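Local coordinates for protein arginyl-tRNA synthetase (Campylobacter jejuni, PDB 3FNR) that catalyses the ATP-dependent attachment of L-arginine to tRNA(Arg), releasing AMP and diphosphate, as a monomeric class I aminoacyl-tRNA synthetase, at residues V386-D389 / A390-R394; A408-H411 / K412-E416. The protein carries 1 engineered substitution. All coordinates share one frame; numbering follows the deposited sequence. Where two conformers were deposited one is given.

Interaction 1: V386-D389 / A390-R394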
ATOM      1  N   VAL A 386       4.848 -11.369 -16.667  1.00 29.67           N
ATOM      2  CA  VAL A 386       3.776 -10.534 -16.135  1.00 33.36           C
ATOM      3  C   VAL A 386       4.286  -9.614 -15.023  1.00 36.21           C
ATOM      4  O   VAL A 386       4.026  -8.412 -15.068  1.00 39.88           O
ATOM      5  CB  VAL A 386       2.584 -11.389 -15.640  1.00 31.04           C
ATOM      6  CG1 VAL A 386       1.527 -10.512 -14.976  1.00 33.83           C
ATOM      7  CG2 VAL A 386       1.966 -12.160 -16.819  1.00 39.12           C
ATOM      8  N   LEU A 387       5.033 -10.175 -14.064  1.00 33.12           N
ATOM      9  CA  LEU A 387       5.521  -9.412 -12.904  1.00 35.06           C
ATOM     10  C   LEU A 387       6.467  -8.281 -13.304  1.00 35.22           C
ATOM     11  O   LEU A 387       6.343  -7.160 -12.817  1.00 36.05           O
ATOM     12  CB  LEU A 387       6.216 -10.330 -11.895  1.00 31.24           C
ATOM     13  CG  LEU A 387       5.334 -11.384 -11.232  1.00 33.13           C
ATOM     14  CD1 LEU A 387       6.159 -12.239 -10.279  1.00 32.13           C
ATOM     15  CD2 LEU A 387       4.099 -10.781 -10.541  1.00 22.19           C
ATOM     16  N   ASN A 388       7.404  -8.582 -14.199  1.00 38.33           N
ATOM     17  CA  ASN A 388       8.332  -7.576 -14.703  1.00 38.26           C
ATOM     18  C   ASN A 388       7.609  -6.469 -15.450  1.00 39.78           C
ATOM     19  O   ASN A 388       7.921  -5.293 -15.287  1.00 46.75           O
ATOM     20  CB  ASN A 388       9.412  -8.224 -15.570  1.00 38.82           C
ATOM     21  CG  ASN A 388      10.476  -8.931 -14.740  1.00 43.11           C
ATOM     22  OD1 ASN A 388      11.350  -8.289 -14.152  1.00 42.07           O
ATOM     23  ND2 ASN A 388      10.410 -10.257 -14.692  1.00 41.48           N
ATOM     24  N   ASP A 389       6.610  -6.855 -16.229  1.00 41.93           N
ATOM     25  CA  ASP A 389       5.815  -5.911 -16.997  1.00 43.97           C
ATOM     26  C   ASP A 389       4.954  -5.060 -16.071  1.00 41.53           C
ATOM     27  O   ASP A 389       4.793  -3.861 -16.297  1.00 43.11           O
ATOM     28  CB  ASP A 389       4.932  -6.676 -17.985  1.00 47.85           C
ATOM     29  CG  ASP A 389       4.799  -5.974 -19.313  1.00 71.60           C
ATOM     30  OD1 ASP A 389       5.411  -6.463 -20.290  1.00 80.07           O
ATOM     31  OD2 ASP A 389       4.098  -4.936 -19.383  1.00 80.97           O
ATOM     32  N   ALA A 390       4.415  -5.684 -15.024  1.00 40.02           N
ATOM     33  CA  ALA A 390       3.592  -4.979 -14.044  1.00 39.02           C
ATOM     34  C   ALA A 390       4.397  -3.921 -13.297  1.00 37.46           C
ATOM     35  O   ALA A 390       3.908  -2.819 -13.075  1.00 39.31           O
ATOM     36  CB  ALA A 390       2.952  -5.951 -13.061  1.00 36.30           C
ATOM     37  N   PHE A 391       5.629  -4.254 -12.924  1.00 39.90           N
ATOM     38  CA  PHE A 391       6.473  -3.304 -12.217  1.00 38.94           C
ATOM     39  C   PHE A 391       6.846  -2.113 -13.090  1.00 40.00           C
ATOM     40  O   PHE A 391       6.623  -0.962 -12.705  1.00 44.50           O
ATOM     41  CB  PHE A 391       7.743  -3.960 -11.691  1.00 34.18           C
ATOM     42  CG  PHE A 391       8.643  -3.003 -10.969  1.00 42.01           C
ATOM     43  CD1 PHE A 391       8.282  -2.502  -9.719  1.00 33.82           C
ATOM     44  CD2 PHE A 391       9.823  -2.560 -11.552  1.00 44.23           C
ATOM     45  CE1 PHE A 391       9.091  -1.589  -9.061  1.00 39.50           C
ATOM     46  CE2 PHE A 391      10.643  -1.655 -10.892  1.00 43.24           C
ATOM     47  CZ  PHE A 391      10.279  -1.177  -9.640  1.00 39.70           C
ATOM     48  N   GLU A 392       7.403  -2.407 -14.262  1.00 34.42           N
ATOM     49  CA  GLU A 392       7.905  -1.386 -15.175  1.00 39.72           C
ATOM     50  C   GLU A 392       6.850  -0.390 -15.668  1.00 36.95           C
ATOM     51  O   GLU A 392       7.173   0.763 -15.919  1.00 40.11           O
ATOM     52  CB  GLU A 392       8.637  -2.047 -16.349  1.00 38.54           C
ATOM     53  CG  GLU A 392       9.957  -2.706 -15.929  1.00 52.47           C
ATOM     54  CD  GLU A 392      10.455  -3.756 -16.914  1.00 61.06           C
ATOM     55  OE1 GLU A 392      11.046  -4.760 -16.463  1.00 57.92           O
ATOM     56  OE2 GLU A 392      10.259  -3.582 -18.136  1.00 69.08           O
ATOM     57  N   ALA A 393       5.595  -0.827 -15.785  1.00 35.19           N
ATOM     58  CA  ALA A 393       4.506   0.050 -16.213  1.00 37.29           C
ATOM     59  C   ALA A 393       3.717   0.612 -15.029  1.00 38.59           C
ATOM     60  O   ALA A 393       2.803   1.415 -15.232  1.00 40.71           O
ATOM     61  CB  ALA A 393       3.562  -0.698 -17.159  1.00 39.33           C
ATOM     62  N   ARG A 394       4.087   0.180 -13.815  1.00 42.02           N
ATOM     63  CA  ARG A 394       3.379   0.497 -12.560  0.50 38.82           C
ATOM     64  C   ARG A 394       1.920   0.021 -12.587  1.00 40.53           C
ATOM     65  O   ARG A 394       1.063   0.539 -11.863  1.00 40.05           O
ATOM     66  CB  ARG A 394       3.482   1.993 -12.188  0.50 37.76           C
ATOM     67  CG  ARG A 394       4.880   2.622 -12.313  0.50 30.13           C
ATOM     68  CD  ARG A 394       5.882   2.085 -11.301  0.50 29.45           C
ATOM     69  NE  ARG A 394       7.127   2.853 -11.342  0.50 25.59           N
ATOM     70  CZ  ARG A 394       8.254   2.455 -11.925  0.50 24.64           C
ATOM     71  NH1 ARG A 394       9.321   3.244 -11.899  0.50 10.70           N
ATOM     72  NH2 ARG A 394       8.326   1.266 -12.520  0.50 20.25           N
TER
HETATM   73  O   HOH W   1      11.599  -5.556 -14.095  1.00 38.41           O

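Interaction 2: A408-H411 / K412-E416. With SO4 (sulfate ion), chain D.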
ATOM      1  N   ALA A 408      -9.413 -19.445 -13.693  1.00 32.39           N
ATOM      2  CA  ALA A 408     -10.484 -19.807 -14.615  1.00 34.58           C
ATOM      3  C   ALA A 408     -10.056 -20.976 -15.501  1.00 39.56           C
ATOM      4  O   ALA A 408     -10.760 -21.979 -15.589  1.00 39.97           O
ATOM      5  CB  ALA A 408     -10.873 -18.611 -15.476  1.00 30.36           C
ATOM      6  N   ASN A 409      -8.889 -20.835 -16.131  1.00 37.28           N
ATOM      7  CA  ASN A 409      -8.338 -21.853 -17.007  1.00 37.66           C
ATOM      8  C   ASN A 409      -7.999 -23.146 -16.291  1.00 37.55           C
ATOM      9  O   ASN A 409      -8.261 -24.217 -16.830  1.00 37.47           O
ATOM     10  CB  ASN A 409      -7.129 -21.313 -17.753  1.00 40.96           C
ATOM     11  CG  ASN A 409      -7.497 -20.212 -18.705  1.00 37.38           C
ATOM     12  OD1 ASN A 409      -8.575 -20.221 -19.292  1.00 47.09           O
ATOM     13  ND2 ASN A 409      -6.613 -19.240 -18.852  1.00 41.39           N
ATOM     14  N   PHE A 410      -7.443 -23.056 -15.079  1.00 34.76           N
ATOM     15  CA  PHE A 410      -7.219 -24.257 -14.275  1.00 34.88           C
ATOM     16  C   PHE A 410      -8.518 -24.999 -13.996  1.00 37.45           C
ATOM     17  O   PHE A 410      -8.612 -26.193 -14.262  1.00 44.19           O
ATOM     18  CB  PHE A 410      -6.540 -23.980 -12.931  1.00 31.01           C
ATOM     19  CG  PHE A 410      -6.614 -25.156 -11.990  1.00 35.99           C
ATOM     20  CD1 PHE A 410      -5.798 -26.259 -12.187  1.00 29.34           C
ATOM     21  CD2 PHE A 410      -7.531 -25.180 -10.939  1.00 36.35           C
ATOM     22  CE1 PHE A 410      -5.880 -27.369 -11.349  1.00 34.16           C
ATOM     23  CE2 PHE A 410      -7.624 -26.279 -10.095  1.00 37.21           C
ATOM     24  CZ  PHE A 410      -6.804 -27.376 -10.301  1.00 35.78           C
ATOM     25  N   HIS A 411      -9.494 -24.289 -13.431  1.00 35.79           N
ATOM     26  CA  HIS A 411     -10.766 -24.875 -13.047  1.00 37.77           C
ATOM     27  C   HIS A 411     -11.387 -25.612 -14.217  1.00 42.03           C
ATOM     28  O   HIS A 411     -11.776 -26.766 -14.076  1.00 47.39           O
ATOM     29  CB  HIS A 411     -11.729 -23.808 -12.509  1.00 36.29           C
ATOM     30  CG  HIS A 411     -11.459 -23.406 -11.088  1.00 36.88           C
ATOM     31  ND1 HIS A 411     -11.453 -24.310 -10.049  1.00 39.54           N
ATOM     32  CD2 HIS A 411     -11.206 -22.196 -10.532  1.00 39.04           C
ATOM     33  CE1 HIS A 411     -11.203 -23.677  -8.915  1.00 44.90           C
ATOM     34  NE2 HIS A 411     -11.046 -22.393  -9.180  1.00 40.22           N
ATOM     35  N   LYS A 412     -11.438 -24.946 -15.369  1.00 35.38           N
ATOM     36  CA  LYS A 412     -12.004 -25.514 -16.573  1.00 39.47           C
ATOM     37  C   LYS A 412     -11.217 -26.756 -17.012  1.00 41.34           C
ATOM     38  O   LYS A 412     -11.811 -27.787 -17.316  1.00 45.66           O
ATOM     39  CB  LYS A 412     -12.067 -24.467 -17.684  1.00 30.86           C
ATOM     40  CG  LYS A 412     -12.979 -24.871 -18.828  1.00 58.61           C
ATOM     41  CD  LYS A 412     -12.555 -24.263 -20.158  1.00 68.83           C
ATOM     42  CE  LYS A 412     -13.587 -24.557 -21.252  1.00 78.59           C
ATOM     43  NZ  LYS A 412     -13.922 -26.008 -21.361  1.00 76.92           N
ATOM     44  N   PHE A 413      -9.890 -26.674 -16.999  1.00 41.24           N
ATOM     45  CA  PHE A 413      -9.061 -27.838 -17.314  1.00 41.07           C
ATOM     46  C   PHE A 413      -9.341 -29.036 -16.406  1.00 44.12           C
ATOM     47  O   PHE A 413      -9.555 -30.144 -16.895  1.00 45.41           O
ATOM     48  CB  PHE A 413      -7.571 -27.499 -17.281  1.00 36.42           C
ATOM     49  CG  PHE A 413      -6.683 -28.646 -17.684  1.00 37.11           C
ATOM     50  CD1 PHE A 413      -6.025 -29.412 -16.726  1.00 37.57           C
ATOM     51  CD2 PHE A 413      -6.515 -28.967 -19.028  1.00 31.13           C
ATOM     52  CE1 PHE A 413      -5.215 -30.478 -17.109  1.00 41.23           C
ATOM     53  CE2 PHE A 413      -5.702 -30.021 -19.420  1.00 31.78           C
ATOM     54  CZ  PHE A 413      -5.053 -30.776 -18.475  1.00 34.34           C
ATOM     55  N   TYR A 414      -9.334 -28.815 -15.094  1.00 44.05           N
ATOM     56  CA  TYR A 414      -9.501 -29.910 -14.136  1.00 41.71           C
ATOM     57  C   TYR A 414     -10.903 -30.530 -14.173  1.00 42.83           C
ATOM     58  O   TYR A 414     -11.057 -31.723 -13.928  1.00 46.43           O
ATOM     59  CB  TYR A 414      -9.102 -29.459 -12.729  1.00 45.86           C
ATOM     60  CG  TYR A 414      -9.154 -30.525 -11.646  1.00 50.99           C
ATOM     61  CD1 TYR A 414      -9.562 -30.192 -10.367  1.00 55.24           C
ATOM     62  CD2 TYR A 414      -8.788 -31.858 -11.889  1.00 54.85           C
ATOM     63  CE1 TYR A 414      -9.625 -31.134  -9.356  1.00 57.67           C
ATOM     64  CE2 TYR A 414      -8.854 -32.819 -10.871  1.00 54.81           C
ATOM     65  CZ  TYR A 414      -9.272 -32.437  -9.606  1.00 57.28           C
ATOM     66  OH  TYR A 414      -9.350 -33.333  -8.568  1.00 60.00           O
ATOM     67  N   ASN A 415     -11.908 -29.725 -14.514  1.00 39.37           N
ATOM     68  CA  ASN A 415     -13.266 -30.209 -14.692  1.00 39.52           C
ATOM     69  C   ASN A 415     -13.373 -31.186 -15.852  1.00 44.12           C
ATOM     70  O   ASN A 415     -14.201 -32.105 -15.825  1.00 41.91           O
ATOM     71  CB  ASN A 415     -14.227 -29.041 -14.939  1.00 36.83           C
ATOM     72  CG  ASN A 415     -14.471 -28.202 -13.684  1.00 43.37           C
ATOM     73  OD1 ASN A 415     -14.008 -28.528 -12.588  1.00 34.77           O
ATOM     74  ND2 ASN A 415     -15.182 -27.101 -13.853  1.00 31.24           N
ATOM     75  N   GLU A 416     -12.530 -30.978 -16.863  1.00 41.85           N
ATOM     76  CA  GLU A 416     -12.620 -31.730 -18.101  1.00 41.56           C
ATOM     77  C   GLU A 416     -11.594 -32.853 -18.167  1.00 39.88           C
ATOM     78  O   GLU A 416     -11.556 -33.603 -19.144  1.00 33.86           O
ATOM     79  CB  GLU A 416     -12.459 -30.809 -19.316  1.00 40.85           C
ATOM     80  CG  GLU A 416     -13.431 -29.613 -19.405  1.00 57.57           C
ATOM     81  CD  GLU A 416     -14.912 -29.991 -19.435  1.00 71.10           C
ATOM     82  OE1 GLU A 416     -15.721 -29.254 -18.827  1.00 72.87           O
ATOM     83  OE2 GLU A 416     -15.277 -31.004 -20.071  1.00 71.88           O
TER
HETATM   84  S   SO4 D   3      -9.998 -36.690 -10.243  1.00 51.78           S
HETATM   85  O1  SO4 D   3      -8.762 -37.436 -10.093  1.00 50.60           O
HETATM   86  O2  SO4 D   3     -10.089 -35.721  -9.157  1.00 58.57           O
HETATM   87  O3  SO4 D   3     -10.031 -36.012 -11.531  1.00 46.37           O
HETATM   88  O4  SO4 D   3     -11.125 -37.610 -10.189  1.00 62.50           O

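Interaction 1: V386-D389 / A390-R394
Glu-392 folds back over the peptide group of Asn-388 one turn earlier in helix 383-393, and a single water joins the two side chains. That water donates to Asn-388 OD1 at 2.7 Å and to Glu-392 OE1 at 2.6 Å, spanning two acceptors that could not bond to each other. Glu-392 CG stands anti to its carbonyl carbon (chi1 -69°), which directs the chain back along the helix until CG lies 3.4 Å from Asn-388 O. Asn-388 ND2 bonds to Lys-384 O, which leaves OD1 to take the water.

The tight side of this contact is apolar: Leu-387 and Phe-391 are buried against helix 50-65 and Leu-66, and the Phe-391 ring also meets that of Tyr-68. Beneath them the backbone is regular, with Ala-390 N bonded to Val-386 O at 2.8 Å and Phe-391 N to Leu-387 O at 3.0 Å. Asp-389 and Glu-392 lie on the exposed side, where Asp-389 makes a weak, long ion pair with Lys-398.

A Schellman motif closes the helix at Arg-394. Phe-391 O accepts Arg-394 N at 3.0 Å and, in the conformer described, Arg-394 NH2 at 2.8 Å from the opposite face of the carbonyl plane. With Arg-394 NE in a salt bridge to Glu-268, this conformer would tie the helix end to the catalytic domain and probably offset partial negative charge on the C-terminal carbonyls.

Interaction 2: A408-H411 / K412-E416
Helix 398-416 of the DALR anticodon-binding domain carries an i, i+4 aromatic pair near its C-terminal end, in which Phe-410 and Tyr-414 lie side by side and point the same way. Tyr-414 CB sits over one face of the Phe-410 ring, 4.3 Å from its centroid, in a CH-pi contact. Both rings leave the backbone with CG anti to N (166° and -177°), and this shared choice sets them alongside each other. Their planes are within 28° of parallel but slid apart, with centroids 5.8 Å apart, so the rings barely overlap. Below them Tyr-414 N bonds to Phe-410 O at 2.8 Å.

Beyond its ring Tyr-414 reaches a sulfate, probably from the crystallisation liquor, giving its hydroxyl proton to O2 at an OH to O2 distance of 2.6 Å. Val-419 N, Val-420 N and Lys-353 NZ also bond to the anion.

On another side of the helix Asn-415 CG lies 3.1 Å from His-411 O, while Asn-415 N bonds to that same oxygen at 3.0 Å. Arg-346 NH2 links their outer ends, bonding to Asn-415 OD1 and His-411 ND1; His-411 NE2 is held by Tyr-339 O. Phe-413 packs between helices 371-381 and 425-445, and Phe-432 meets the rings of Phe-410 and Tyr-414 edge-to-face. Aromatic residues spaced along one helix and wedged between its neighbours fit the all-helical bundle of the DALR domain.

Interactions 1 and 2 lie on consecutive helices, 383-393 and 398-416, of the DALR anticodon-binding domain; their centres are about 27 Å apart and they do not touch. Each is a local i, i+4 contact within one helix with one buried and one exposed side, but the buried sides meet different partners. Interaction 1, nearer the centre of the chain, faces helix 50-65 of the catalytic domain, whereas interaction 2 packs among helices 336-353, 371-381 and 425-445 towards the far end of the molecule. Their chemistry differs accordingly: water and a helix-ending arginine mark 386-394, while paired aromatic rings and a sulfate-bound tyrosine mark 408-416. Helices 383-393 and 398-416 also touch directly, through Leu-387 on Ile-399.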